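Local coordinates for chromosomal replication initiator protein DnaA (Aquifex aeolicus, PDB 1L8Q) that initiates bacterial chromosome replication, as an ATP-binding AAA+ protein that probably recognises the replication origin through its DNA-binding domain and forms spiral filaments with an ATP analogue, at residues K229-I233 and C268-A274; V237-Y241 and E259-A264; E31-S35 and L130-I134; F124-Y128 and S154-G158; K178-L184 and I204-I208. All coordinates share one frame; numbering follows the deposited sequence.

Contact 1: K229-I233 and C268-A274; sequences KLMQI and CRKVCSA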
# COMPACT_ATOMS: atom_id res chain seq x y z
N LYS A 229 -24.09 1.18 14.74
CA LYS A 229 -24.14 -0.26 14.86
C LYS A 229 -22.95 -0.79 15.66
O LYS A 229 -23.11 -1.66 16.51
CB LYS A 229 -24.23 -0.93 13.50
CG LYS A 229 -25.61 -0.84 12.87
CD LYS A 229 -25.66 -1.69 11.61
CE LYS A 229 -27.02 -1.61 10.94
NZ LYS A 229 -26.93 -0.76 9.77
N LEU A 230 -21.77 -0.24 15.41
CA LEU A 230 -20.58 -0.63 16.13
C LEU A 230 -20.76 -0.38 17.63
O LEU A 230 -20.20 -1.08 18.46
CB LEU A 230 -19.36 0.13 15.63
CG LEU A 230 -18.83 -0.34 14.29
CD1 LEU A 230 -17.34 -0.01 14.20
CD2 LEU A 230 -19.08 -1.83 14.12
N MSE A 231 -21.53 0.64 17.96
CA MSE A 231 -21.78 0.94 19.35
C MSE A 231 -22.78 -0.08 19.89
O MSE A 231 -22.68 -0.52 21.05
CB MSE A 231 -22.31 2.37 19.51
CG MSE A 231 -22.52 2.83 20.95
SE MSE A 231 -20.86 3.05 21.98
CE MSE A 231 -19.56 3.26 20.46
N GLN A 232 -23.72 -0.48 19.04
CA GLN A 232 -24.70 -1.49 19.42
C GLN A 232 -23.98 -2.78 19.76
O GLN A 232 -24.37 -3.50 20.67
CB GLN A 232 -25.69 -1.73 18.29
CG GLN A 232 -26.91 -0.83 18.31
CD GLN A 232 -27.92 -1.21 17.23
OE1 GLN A 232 -27.86 -0.70 16.11
NE2 GLN A 232 -28.83 -2.11 17.56
N ILE A 233 -22.91 -3.08 19.03
CA ILE A 233 -22.13 -4.28 19.30
C ILE A 233 -21.43 -4.18 20.65
O ILE A 233 -21.33 -5.16 21.39
CB ILE A 233 -21.15 -4.58 18.16
CG1 ILE A 233 -21.88 -5.28 17.02
CG2 ILE A 233 -20.02 -5.45 18.66
CD1 ILE A 233 -21.03 -5.55 15.82
N CYS A 268 -16.94 -6.39 15.75
CA CYS A 268 -17.03 -5.23 14.87
C CYS A 268 -16.38 -5.58 13.57
O CYS A 268 -16.89 -5.26 12.50
CB CYS A 268 -16.33 -4.02 15.49
SG CYS A 268 -17.33 -3.07 16.66
N ARG A 269 -15.24 -6.25 13.65
CA ARG A 269 -14.52 -6.65 12.46
C ARG A 269 -15.28 -7.72 11.69
O ARG A 269 -15.54 -7.57 10.51
CB ARG A 269 -13.11 -7.15 12.80
CG ARG A 269 -12.26 -7.53 11.60
CD ARG A 269 -12.07 -6.41 10.57
NE ARG A 269 -10.83 -6.59 9.83
CZ ARG A 269 -10.53 -5.96 8.70
NH1 ARG A 269 -11.39 -5.10 8.16
NH2 ARG A 269 -9.37 -6.19 8.10
N LYS A 270 -15.67 -8.78 12.38
CA LYS A 270 -16.24 -9.93 11.68
C LYS A 270 -17.74 -9.83 11.38
O LYS A 270 -18.20 -10.33 10.34
CB LYS A 270 -15.92 -11.23 12.43
CG LYS A 270 -14.41 -11.52 12.52
CD LYS A 270 -13.80 -11.69 11.12
CE LYS A 270 -12.47 -12.43 11.19
NZ LYS A 270 -12.12 -13.03 9.87
N VAL A 271 -18.48 -9.18 12.26
CA VAL A 271 -19.92 -9.09 12.08
C VAL A 271 -20.39 -7.88 11.25
O VAL A 271 -21.29 -8.00 10.45
CB VAL A 271 -20.66 -9.13 13.43
CG1 VAL A 271 -22.13 -8.83 13.24
CG2 VAL A 271 -20.47 -10.49 14.09
N CYS A 272 -19.76 -6.73 11.45
CA CYS A 272 -20.15 -5.54 10.70
C CYS A 272 -19.19 -5.14 9.59
O CYS A 272 -19.41 -4.13 8.92
CB CYS A 272 -20.37 -4.35 11.63
SG CYS A 272 -21.80 -4.53 12.71
N SER A 273 -18.13 -5.92 9.39
CA SER A 273 -17.17 -5.63 8.32
C SER A 273 -16.58 -4.23 8.44
O SER A 273 -16.46 -3.54 7.44
CB SER A 273 -17.83 -5.78 6.96
OG SER A 273 -18.02 -7.15 6.64
N ALA A 274 -16.25 -3.82 9.65
CA ALA A 274 -15.66 -2.52 9.87
C ALA A 274 -14.16 -2.59 9.70
O ALA A 274 -13.52 -3.54 10.12
CB ALA A 274 -16.01 -2.00 11.24
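The carbonyl oxygen of Cys268, whose own side chain packs on Leu230, receives two backbone amides near the C-terminal end of helix 258-272. Ala274 N is 3.3 Å from Cys268 O, and Cys272 N adds a weak, longer bond to the same oxygen. Ser273, with positive phi, turns the chain so that the methyl of Ala274 comes back to the interface. Between the helices the contact is apolar, with no hydrogen bond across. Leu230 reaches in with both methyls: CD2 lies 3.3 Å from Cys268 SG and also meets Cys272 CB, while CD1 sits 3.8 Å from Ala274 CB. Ile233, one turn on, lays CD1 3.4 Å from Cys272 SG and CG2 at 4.1 Å from Cys268 SG, so each isoleucine branch has its own sulfur. Its CG1 stands anti to the carbonyl carbon (chi1 -81°), which sends CD1 to Cys272 and leaves CG2 for Cys268. The axes of the two segments pass 10.6 Å apart at 117°. Ala282 touches Leu230, and Ile279 touches both Cys268 and Ala274, so helix 276-282 covers the same cluster. Such a wedge of three helices belongs to the helix-turn-helix region of domain IV, the part assigned to double-stranded DNA binding.

Contact 2: V237-Y241 and E259-A264; sequences VANYY and EARKIA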
# COMPACT_ATOMS: atom_id res chain seq x y z
N VAL A 237 -21.80 -6.88 23.71
CA VAL A 237 -20.75 -7.56 24.45
C VAL A 237 -20.88 -7.28 25.94
O VAL A 237 -20.66 -8.16 26.77
CB VAL A 237 -19.36 -7.15 23.96
CG1 VAL A 237 -18.30 -7.43 25.01
CG2 VAL A 237 -19.03 -7.85 22.63
N ALA A 238 -21.29 -6.06 26.26
CA ALA A 238 -21.51 -5.67 27.65
C ALA A 238 -22.55 -6.56 28.31
O ALA A 238 -22.20 -7.47 29.06
CB ALA A 238 -21.95 -4.21 27.72
N ASN A 239 -23.81 -6.29 28.03
CA ASN A 239 -24.93 -7.03 28.62
C ASN A 239 -24.69 -8.54 28.74
O ASN A 239 -25.32 -9.19 29.57
CB ASN A 239 -26.22 -6.75 27.85
CG ASN A 239 -26.48 -5.27 27.66
OD1 ASN A 239 -26.29 -4.47 28.59
ND2 ASN A 239 -26.90 -4.89 26.46
N TYR A 240 -23.80 -9.08 27.91
CA TYR A 240 -23.48 -10.50 27.98
C TYR A 240 -22.31 -10.80 28.94
O TYR A 240 -22.33 -11.79 29.66
CB TYR A 240 -23.18 -11.09 26.60
CG TYR A 240 -23.16 -12.60 26.59
CD1 TYR A 240 -24.33 -13.34 26.46
CD2 TYR A 240 -21.96 -13.30 26.74
CE1 TYR A 240 -24.32 -14.73 26.47
CE2 TYR A 240 -21.93 -14.69 26.75
CZ TYR A 240 -23.11 -15.40 26.62
OH TYR A 240 -23.10 -16.78 26.63
N TYR A 241 -21.30 -9.94 28.93
CA TYR A 241 -20.11 -10.15 29.74
C TYR A 241 -20.21 -9.59 31.14
O TYR A 241 -19.43 -9.95 32.02
CB TYR A 241 -18.89 -9.55 29.05
CG TYR A 241 -18.22 -10.49 28.09
CD1 TYR A 241 -18.97 -11.21 27.16
CD2 TYR A 241 -16.85 -10.68 28.11
CE1 TYR A 241 -18.36 -12.08 26.29
CE2 TYR A 241 -16.23 -11.54 27.23
CZ TYR A 241 -17.00 -12.24 26.32
OH TYR A 241 -16.40 -13.11 25.44
N GLU A 259 -10.71 -8.70 27.97
CA GLU A 259 -11.16 -9.87 27.22
C GLU A 259 -12.53 -9.65 26.59
O GLU A 259 -13.01 -10.49 25.82
CB GLU A 259 -11.15 -11.12 28.10
CG GLU A 259 -11.06 -12.43 27.32
CD GLU A 259 -9.83 -12.49 26.41
OE1 GLU A 259 -9.04 -11.52 26.39
OE2 GLU A 259 -9.66 -13.52 25.72
N ALA A 260 -13.17 -8.54 26.92
CA ALA A 260 -14.44 -8.19 26.32
C ALA A 260 -14.14 -7.23 25.19
O ALA A 260 -14.89 -7.13 24.22
CB ALA A 260 -15.35 -7.54 27.34
N ARG A 261 -13.03 -6.53 25.34
CA ARG A 261 -12.57 -5.58 24.35
C ARG A 261 -12.11 -6.32 23.11
O ARG A 261 -12.29 -5.86 21.99
CB ARG A 261 -11.42 -4.74 24.92
CG ARG A 261 -11.13 -3.48 24.15
CD ARG A 261 -10.09 -2.60 24.79
NE ARG A 261 -8.83 -3.31 24.98
CZ ARG A 261 -8.05 -3.18 26.04
NH1 ARG A 261 -8.40 -2.35 27.02
NH2 ARG A 261 -6.92 -3.86 26.12
N LYS A 262 -11.50 -7.49 23.33
CA LYS A 262 -11.02 -8.31 22.23
C LYS A 262 -12.18 -8.81 21.39
O LYS A 262 -12.26 -8.51 20.19
CB LYS A 262 -10.18 -9.48 22.74
CG LYS A 262 -8.80 -9.07 23.26
CD LYS A 262 -7.91 -10.28 23.53
CE LYS A 262 -6.49 -9.86 23.89
NZ LYS A 262 -5.64 -11.02 24.32
N ILE A 263 -13.10 -9.55 22.00
CA ILE A 263 -14.24 -10.07 21.27
C ILE A 263 -15.02 -8.96 20.55
O ILE A 263 -15.39 -9.11 19.39
CB ILE A 263 -15.18 -10.87 22.18
CG1 ILE A 263 -15.92 -9.95 23.14
CG2 ILE A 263 -14.42 -11.96 22.94
CD1 ILE A 263 -17.28 -10.44 23.51
N ALA A 264 -15.25 -7.85 21.25
CA ALA A 264 -15.96 -6.73 20.65
C ALA A 264 -15.29 -6.34 19.34
O ALA A 264 -15.89 -6.45 18.27
CB ALA A 264 -16.00 -5.56 21.60
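Ile263 holds CG1 between its backbone N and carbonyl carbon (chi1 71°), and this turn carries CD1 out to Val237 and Tyr241. Tyr241, with CG anti to its carbonyl carbon (chi1 -87°), swings its ring across the gap to the same methyl. Ile263 CD1 therefore sits in a fork: Val237 CG2 is 3.2 Å from it on one prong, and Tyr241 CZ is 3.3 Å from it on the other. The tyrosine ring and the isoleucine come from opposite directions, and the methyl meets the ring at a slant. Nearer its root the ring puts Tyr241 CD2 3.6 Å from Ala260 CB, and at its far end Tyr241 OH passes beside Ile263 CG2. Val237 spreads its two methyls along the partner helix, CG1 at 3.8 Å from Ala260 CB and CG2 at 3.9 Å from Ala264 CB. The axes of the two segments pass 10.5 Å apart, their directions 137° apart. A serine in place of Tyr241 would take away the ring that meets Ile263 CD1 and Ala260 CB and would probably open a gap beside both. Leu315 of helix 308-323 touches both Tyr241 and Ile263, extending the apolar cluster. Interlocking of helices 216-241, 258-272 and 308-323 in this way makes up the all-helical core of domain IV, which contains the helix-turn-helix region.

Contact 3: E31-S35 and L130-I134; sequences ENLGS and LEKQI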
# COMPACT_ATOMS: atom_id res chain seq x y z
N GLU A 31 18.69 13.65 -16.65
CA GLU A 31 19.56 14.58 -17.35
C GLU A 31 20.97 14.04 -17.52
O GLU A 31 21.77 14.60 -18.26
CB GLU A 31 19.58 15.93 -16.64
CG GLU A 31 18.34 16.77 -16.94
CD GLU A 31 17.86 16.59 -18.38
OE1 GLU A 31 18.53 17.11 -19.32
OE2 GLU A 31 16.81 15.93 -18.58
N ASN A 32 21.28 12.96 -16.81
CA ASN A 32 22.56 12.30 -16.95
C ASN A 32 22.42 10.78 -16.83
O ASN A 32 23.16 10.13 -16.10
CB ASN A 32 23.58 12.85 -15.95
CG ASN A 32 25.03 12.73 -16.47
OD1 ASN A 32 25.48 11.65 -16.88
ND2 ASN A 32 25.74 13.86 -16.48
N LEU A 33 21.48 10.24 -17.59
CA LEU A 33 21.19 8.80 -17.58
C LEU A 33 22.38 7.91 -17.35
O LEU A 33 23.39 7.98 -18.07
CB LEU A 33 20.49 8.39 -18.87
CG LEU A 33 18.98 8.58 -18.88
CD1 LEU A 33 18.40 7.90 -20.10
CD2 LEU A 33 18.35 8.02 -17.60
N GLY A 34 22.25 7.04 -16.34
CA GLY A 34 23.25 6.06 -16.00
C GLY A 34 24.57 6.59 -15.47
O GLY A 34 25.42 5.81 -15.08
N SER A 35 24.75 7.90 -15.42
CA SER A 35 26.05 8.43 -15.03
C SER A 35 26.17 9.08 -13.65
O SER A 35 27.27 9.24 -13.13
CB SER A 35 26.54 9.41 -16.08
OG SER A 35 26.14 8.97 -17.37
N LEU A 130 27.79 -0.85 -18.44
CA LEU A 130 27.56 -0.05 -19.63
C LEU A 130 27.03 1.32 -19.25
O LEU A 130 26.70 2.14 -20.11
CB LEU A 130 26.56 -0.74 -20.55
CG LEU A 130 27.01 -2.08 -21.17
CD1 LEU A 130 25.82 -2.87 -21.69
CD2 LEU A 130 28.01 -1.84 -22.28
N GLU A 131 26.95 1.57 -17.95
CA GLU A 131 26.39 2.82 -17.45
C GLU A 131 24.97 3.03 -17.95
O GLU A 131 24.61 4.13 -18.35
CB GLU A 131 27.28 4.00 -17.82
CG GLU A 131 28.61 4.03 -17.07
CD GLU A 131 29.47 5.24 -17.41
OE1 GLU A 131 29.83 5.41 -18.61
OE2 GLU A 131 29.78 6.03 -16.49
N LYS A 132 24.18 1.97 -17.93
CA LYS A 132 22.76 2.06 -18.30
C LYS A 132 21.96 2.26 -17.02
O LYS A 132 22.32 1.70 -15.97
CB LYS A 132 22.30 0.80 -19.03
CG LYS A 132 22.92 0.66 -20.38
CD LYS A 132 22.84 1.98 -21.12
CE LYS A 132 23.36 1.87 -22.56
NZ LYS A 132 23.25 3.17 -23.28
N GLN A 133 20.91 3.06 -17.09
CA GLN A 133 20.19 3.46 -15.89
C GLN A 133 19.29 2.38 -15.36
O GLN A 133 18.53 1.76 -16.10
CB GLN A 133 19.39 4.74 -16.13
CG GLN A 133 18.68 5.28 -14.90
CD GLN A 133 19.66 5.90 -13.88
OE1 GLN A 133 20.38 6.84 -14.20
NE2 GLN A 133 19.67 5.36 -12.67
N ILE A 134 19.37 2.15 -14.06
CA ILE A 134 18.51 1.20 -13.40
C ILE A 134 17.73 1.93 -12.34
O ILE A 134 18.30 2.69 -11.56
CB ILE A 134 19.35 0.12 -12.74
CG1 ILE A 134 20.20 -0.61 -13.79
CG2 ILE A 134 18.45 -0.85 -11.99
CD1 ILE A 134 21.39 -1.33 -13.18
O HOH W 1 24.65 6.42 -20.12
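Glu131 rests CB 3.8 Å from Gly34 O, at the point where helix 114-129 has ended in a Schellman motif with Glu131 at positive phi. Its carbonyl oxygen does more: Gly34 CA approaches Glu131 O to 3.3 Å in a CA-H...O contact with an angle of 159° at the hydrogen. A water donates to this oxygen and to Leu33 O, 2.9 Å from each, and so bridges the two backbones. Gly34 itself has positive phi, and any CB there would run into Glu131 O, so the absence of a side chain is what admits the loop. Lys132 directs its CB away from the loop and pairs its NZ with Asp100. With Gln133 the chain enters strand 133-138, which lies between strands 101-105 and 40-43 in the parallel sheet of the AAA+ P-loop fold; residues 31-35 belong to the loop that leads into strand 40-43. Bent at chi2 (72°), the Gln133 chain folds its amide over the loop, and Gly34 N donates to Gln133 OE1 at 2.8 Å from above the carbonyl plane. The other amide end, Gln133 NE2, gives to Ile134 O at 3.2 Å, in its own amide plane, and to Tyr37 O, which fixes the rotation of the group. Leu33 crosses the Gln133 chain at about a right angle, CD2 lying 3.7 Å from Gln133 CB. Ile134 turns its side chain to Phe124.

Contact 4: F124-Y128 and S154-G158; sequences FNTLY and SRFEG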
# COMPACT_ATOMS: atom_id res chain seq x y z
N PHE A 124 21.60 -6.80 -14.23
CA PHE A 124 22.02 -5.61 -13.48
C PHE A 124 23.50 -5.24 -13.78
O PHE A 124 23.80 -4.09 -14.18
CB PHE A 124 21.83 -5.88 -11.98
CG PHE A 124 22.10 -4.69 -11.11
CD1 PHE A 124 21.05 -3.97 -10.55
CD2 PHE A 124 23.39 -4.29 -10.84
CE1 PHE A 124 21.29 -2.90 -9.74
CE2 PHE A 124 23.64 -3.19 -10.03
CZ PHE A 124 22.60 -2.50 -9.47
N ASN A 125 24.42 -6.19 -13.58
CA ASN A 125 25.83 -5.97 -13.88
C ASN A 125 26.05 -5.43 -15.30
O ASN A 125 26.79 -4.46 -15.49
CB ASN A 125 26.62 -7.26 -13.71
CG ASN A 125 27.43 -7.28 -12.46
OD1 ASN A 125 28.68 -7.32 -12.51
ND2 ASN A 125 26.75 -7.24 -11.31
N THR A 126 25.43 -6.07 -16.28
CA THR A 126 25.62 -5.67 -17.67
C THR A 126 25.22 -4.22 -17.86
O THR A 126 26.02 -3.40 -18.32
CB THR A 126 24.80 -6.57 -18.62
OG1 THR A 126 25.34 -7.89 -18.64
CG2 THR A 126 24.97 -6.11 -20.05
N LEU A 127 23.98 -3.91 -17.52
CA LEU A 127 23.53 -2.55 -17.67
C LEU A 127 24.47 -1.62 -16.91
O LEU A 127 24.82 -0.54 -17.40
CB LEU A 127 22.11 -2.40 -17.15
CG LEU A 127 21.07 -3.17 -17.96
CD1 LEU A 127 19.69 -2.95 -17.39
CD2 LEU A 127 21.11 -2.77 -19.43
N TYR A 128 24.91 -2.06 -15.74
CA TYR A 128 25.76 -1.25 -14.90
C TYR A 128 27.13 -0.97 -15.56
O TYR A 128 27.58 0.19 -15.62
CB TYR A 128 25.91 -1.89 -13.52
CG TYR A 128 26.67 -1.05 -12.54
CD1 TYR A 128 26.02 -0.10 -11.77
CD2 TYR A 128 28.03 -1.22 -12.37
CE1 TYR A 128 26.70 0.67 -10.87
CE2 TYR A 128 28.71 -0.45 -11.48
CZ TYR A 128 28.04 0.50 -10.73
OH TYR A 128 28.73 1.27 -9.82
N SER A 154 23.89 -5.42 -1.58
CA SER A 154 25.04 -4.51 -1.54
C SER A 154 24.97 -3.63 -2.76
O SER A 154 25.04 -2.40 -2.67
CB SER A 154 26.37 -5.24 -1.51
OG SER A 154 26.17 -6.63 -1.53
N ARG A 155 24.80 -4.26 -3.91
CA ARG A 155 24.72 -3.51 -5.15
C ARG A 155 23.70 -2.37 -5.03
O ARG A 155 24.01 -1.23 -5.35
CB ARG A 155 24.42 -4.43 -6.33
CG ARG A 155 25.58 -5.32 -6.69
CD ARG A 155 26.45 -4.77 -7.80
NE ARG A 155 27.54 -5.66 -8.17
CZ ARG A 155 28.16 -5.60 -9.34
NH1 ARG A 155 27.78 -4.69 -10.24
NH2 ARG A 155 29.17 -6.44 -9.62
N PHE A 156 22.51 -2.66 -4.55
CA PHE A 156 21.52 -1.61 -4.42
C PHE A 156 22.13 -0.53 -3.52
O PHE A 156 21.96 0.67 -3.74
CB PHE A 156 20.24 -2.13 -3.76
CG PHE A 156 19.55 -3.24 -4.52
CD1 PHE A 156 19.85 -3.51 -5.85
CD2 PHE A 156 18.59 -4.02 -3.90
CE1 PHE A 156 19.20 -4.52 -6.53
CE2 PHE A 156 17.93 -5.03 -4.58
CZ PHE A 156 18.24 -5.29 -5.90
N GLU A 157 22.85 -0.95 -2.50
CA GLU A 157 23.31 0.01 -1.55
C GLU A 157 24.47 0.84 -2.04
O GLU A 157 24.86 1.84 -1.40
CB GLU A 157 23.57 -0.64 -0.21
CG GLU A 157 22.32 -0.67 0.64
CD GLU A 157 22.40 -1.62 1.79
OE1 GLU A 157 23.52 -2.07 2.12
OE2 GLU A 157 21.33 -1.94 2.37
N GLY A 158 24.99 0.47 -3.20
CA GLY A 158 26.04 1.24 -3.82
C GLY A 158 25.46 2.44 -4.53
O GLY A 158 26.17 3.36 -4.91
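Helices 114-129 and 150-157 are successive connections between parallel strands of the AAA+ nucleotide-binding fold, and Arg155 of the second reaches across to Phe124, Asn125 and Tyr128 of the first. The arginine chain bends at chi2 (-95°), which lays its aliphatic part along the Phe124 ring: Phe124 CE2 is 3.9 Å from Arg155 CD and 4.0 Å from Arg155 CB. Beyond that bend the guanidinium stands nearly perpendicular to the phenylalanine ring. Asn125 ND2 lies over one face of the guanidinium, donor against donors, so the modelled orientation of the amide is doubtful at this resolution; the two flat groups are inclined at 48° to each other. Here Arg155 NH2 lies 3.1 Å from Asn125 OD1, but the bond is strongly bent and weak. Tyr128 comes nearest with CD2, 4.1 Å from Arg155 NH1. The guanidinium carbon, Arg155 CZ, is 5.8 Å from the centroid of the tyrosine ring, a long cation-pi geometry that offers at most a weak attraction. Elsewhere on its ring, Phe124 CE1 meets the edge of the Phe156 ring, 4.2 Å from Phe156 CE1. The ring of Phe156 also meets that of Phe41 and touches Phe120, while Pro39 covers part of Phe124, so this aromatic layer connects both helices with strand 40-43. The chemistry is thus divided: aromatic and methylene surfaces make the buried part of the joint, and the charged end of Arg155 adds a weak hydrogen bond and a long cation-pi approach, which suggests that the pairing probably depends more on packing than on directed bonds.

Contact 5: K178-L184 and I204-I208; sequences KLKEFNL and IEGKI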
# COMPACT_ATOMS: atom_id res chain seq x y z
N LYS A 178 -8.70 15.24 -7.99
CA LYS A 178 -9.67 14.15 -8.10
C LYS A 178 -11.11 14.65 -8.13
O LYS A 178 -11.93 14.18 -8.93
CB LYS A 178 -9.49 13.15 -6.95
CG LYS A 178 -8.27 12.27 -7.10
CD LYS A 178 -8.27 11.61 -8.46
CE LYS A 178 -6.99 10.86 -8.72
NZ LYS A 178 -7.17 9.92 -9.84
N LEU A 179 -11.42 15.59 -7.27
CA LEU A 179 -12.75 16.16 -7.26
C LEU A 179 -13.11 16.81 -8.62
O LEU A 179 -14.23 16.68 -9.08
CB LEU A 179 -12.92 17.14 -6.09
CG LEU A 179 -13.05 16.46 -4.71
CD1 LEU A 179 -13.02 17.50 -3.60
CD2 LEU A 179 -14.30 15.57 -4.59
N LYS A 180 -12.15 17.48 -9.27
CA LYS A 180 -12.38 17.97 -10.63
C LYS A 180 -12.49 16.83 -11.64
O LYS A 180 -13.28 16.91 -12.56
CB LYS A 180 -11.27 18.91 -11.07
CG LYS A 180 -11.40 20.32 -10.58
CD LYS A 180 -10.02 20.93 -10.32
CE LYS A 180 -10.13 22.37 -9.81
NZ LYS A 180 -8.84 22.82 -9.16
N GLU A 181 -11.68 15.78 -11.47
CA GLU A 181 -11.75 14.61 -12.35
C GLU A 181 -13.16 14.03 -12.37
O GLU A 181 -13.70 13.72 -13.42
CB GLU A 181 -10.81 13.50 -11.88
CG GLU A 181 -9.56 13.32 -12.69
CD GLU A 181 -8.92 11.95 -12.47
OE1 GLU A 181 -9.45 10.96 -13.01
OE2 GLU A 181 -7.87 11.88 -11.77
N PHE A 182 -13.74 13.86 -11.19
CA PHE A 182 -15.01 13.19 -11.06
C PHE A 182 -16.20 14.14 -10.92
O PHE A 182 -17.30 13.75 -10.52
CB PHE A 182 -14.94 12.14 -9.94
CG PHE A 182 -13.99 11.03 -10.24
CD1 PHE A 182 -14.37 9.98 -11.07
CD2 PHE A 182 -12.69 11.06 -9.76
CE1 PHE A 182 -13.46 8.95 -11.39
CE2 PHE A 182 -11.79 10.05 -10.06
CZ PHE A 182 -12.17 8.99 -10.88
N ASN A 183 -15.97 15.38 -11.33
CA ASN A 183 -17.02 16.38 -11.35
C ASN A 183 -17.71 16.59 -10.01
O ASN A 183 -18.94 16.49 -9.90
CB ASN A 183 -18.05 16.07 -12.43
CG ASN A 183 -19.12 17.17 -12.54
OD1 ASN A 183 -18.82 18.34 -12.38
ND2 ASN A 183 -20.37 16.77 -12.81
N LEU A 184 -16.94 16.85 -8.97
CA LEU A 184 -17.52 17.24 -7.72
C LEU A 184 -17.03 18.63 -7.43
O LEU A 184 -16.20 19.17 -8.15
CB LEU A 184 -17.19 16.26 -6.61
CG LEU A 184 -17.91 14.92 -6.79
CD1 LEU A 184 -17.56 13.95 -5.69
CD2 LEU A 184 -19.40 15.13 -6.86
N ILE A 204 -9.38 7.52 -1.88
CA ILE A 204 -10.01 8.75 -2.32
C ILE A 204 -11.04 8.44 -3.41
O ILE A 204 -12.15 8.93 -3.37
CB ILE A 204 -8.95 9.72 -2.84
CG1 ILE A 204 -8.09 10.23 -1.68
CG2 ILE A 204 -9.59 10.88 -3.55
CD1 ILE A 204 -6.93 11.09 -2.12
N GLU A 205 -10.66 7.62 -4.38
CA GLU A 205 -11.59 7.24 -5.43
C GLU A 205 -12.73 6.38 -4.86
O GLU A 205 -13.89 6.51 -5.27
CB GLU A 205 -10.86 6.55 -6.58
CG GLU A 205 -10.21 7.56 -7.51
CD GLU A 205 -9.46 6.94 -8.66
OE1 GLU A 205 -9.51 5.71 -8.84
OE2 GLU A 205 -8.79 7.71 -9.39
N GLY A 206 -12.41 5.52 -3.90
CA GLY A 206 -13.41 4.73 -3.22
C GLY A 206 -14.47 5.61 -2.55
O GLY A 206 -15.68 5.38 -2.70
N LYS A 207 -14.03 6.62 -1.81
CA LYS A 207 -14.98 7.54 -1.19
C LYS A 207 -15.76 8.30 -2.25
O LYS A 207 -16.97 8.45 -2.14
CB LYS A 207 -14.27 8.53 -0.26
CG LYS A 207 -13.76 7.93 1.02
CD LYS A 207 -14.83 7.18 1.75
CE LYS A 207 -14.30 6.68 3.09
NZ LYS A 207 -15.15 5.61 3.68
N ILE A 208 -15.07 8.77 -3.29
CA ILE A 208 -15.74 9.52 -4.33
C ILE A 208 -16.83 8.69 -5.00
O ILE A 208 -17.93 9.19 -5.24
CB ILE A 208 -14.72 10.08 -5.35
CG1 ILE A 208 -14.05 11.35 -4.77
CG2 ILE A 208 -15.38 10.41 -6.64
CD1 ILE A 208 -12.83 11.83 -5.55
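Lys178 NZ joins two carboxylates, forming salt bridges of 2.8 Å to Glu205 OE2 across the contact and of 2.8 Å to Glu181 OE2 in its own helix. It meets the Glu205 oxygen nearly end-on to the C-O bond, and the Glu181 oxygen on the syn side, 31° out of the carboxylate plane. The two acidic oxygens are 4.9 Å apart, a repulsion that the shared ammonium probably offsets. A methionine here would lack that charge and is likely to leave Glu181 and Glu205 facing each other without their common partner. The edge of the Phe182 ring lies beside the Glu205 oxygen, CE2 3.9 Å from Glu205 OE2. Beneath these polar groups Ile208 fills the groove: CG2 is 3.8 Å from Phe182 CB, CD1 is 3.9 Å from Lys178 CB, and the same two methyls meet Leu184 and Leu179. Helices 168-181 and 201-214 so joined belong to the helical lid that follows the nucleotide-binding sheet in AAA+ proteins, and the side chain of Lys178 lies about 5 Å from the bound ADP. Ile204 CG2 supports the lysine chain 4.0 Å from Lys178 CG. Farther out, a Schellman motif with Asn183 at positive phi ends the first helix, Leu184 N bonding Leu179 O, and returns Leu184 to the interface. Phe182 O is held by Lys212 NZ, and Leu179 packs on Ile191 and Leu194 of helix 188-197.

From the N terminus, contact 3 opens in the loop before strand 40-43, and contact 4 opens on helix 114-129 before contact 3 closes at the start of strand 133-138. Contact 4 then closes on helix 150-157, so the two loops cross; they meet through Ile134 and Phe124 and tie the parallel sheet to its helices. Contact 5 follows in series, closing a short loop between helices 168-181 and 201-214 of the lid, beside ADP. The long helix 216-241 then enters domain IV, where contact 2 is nested inside the loop closed by contact 1. Both join that helix to helix 258-272, about 50 to 60 Å, centre to centre, from contacts 3 and 4.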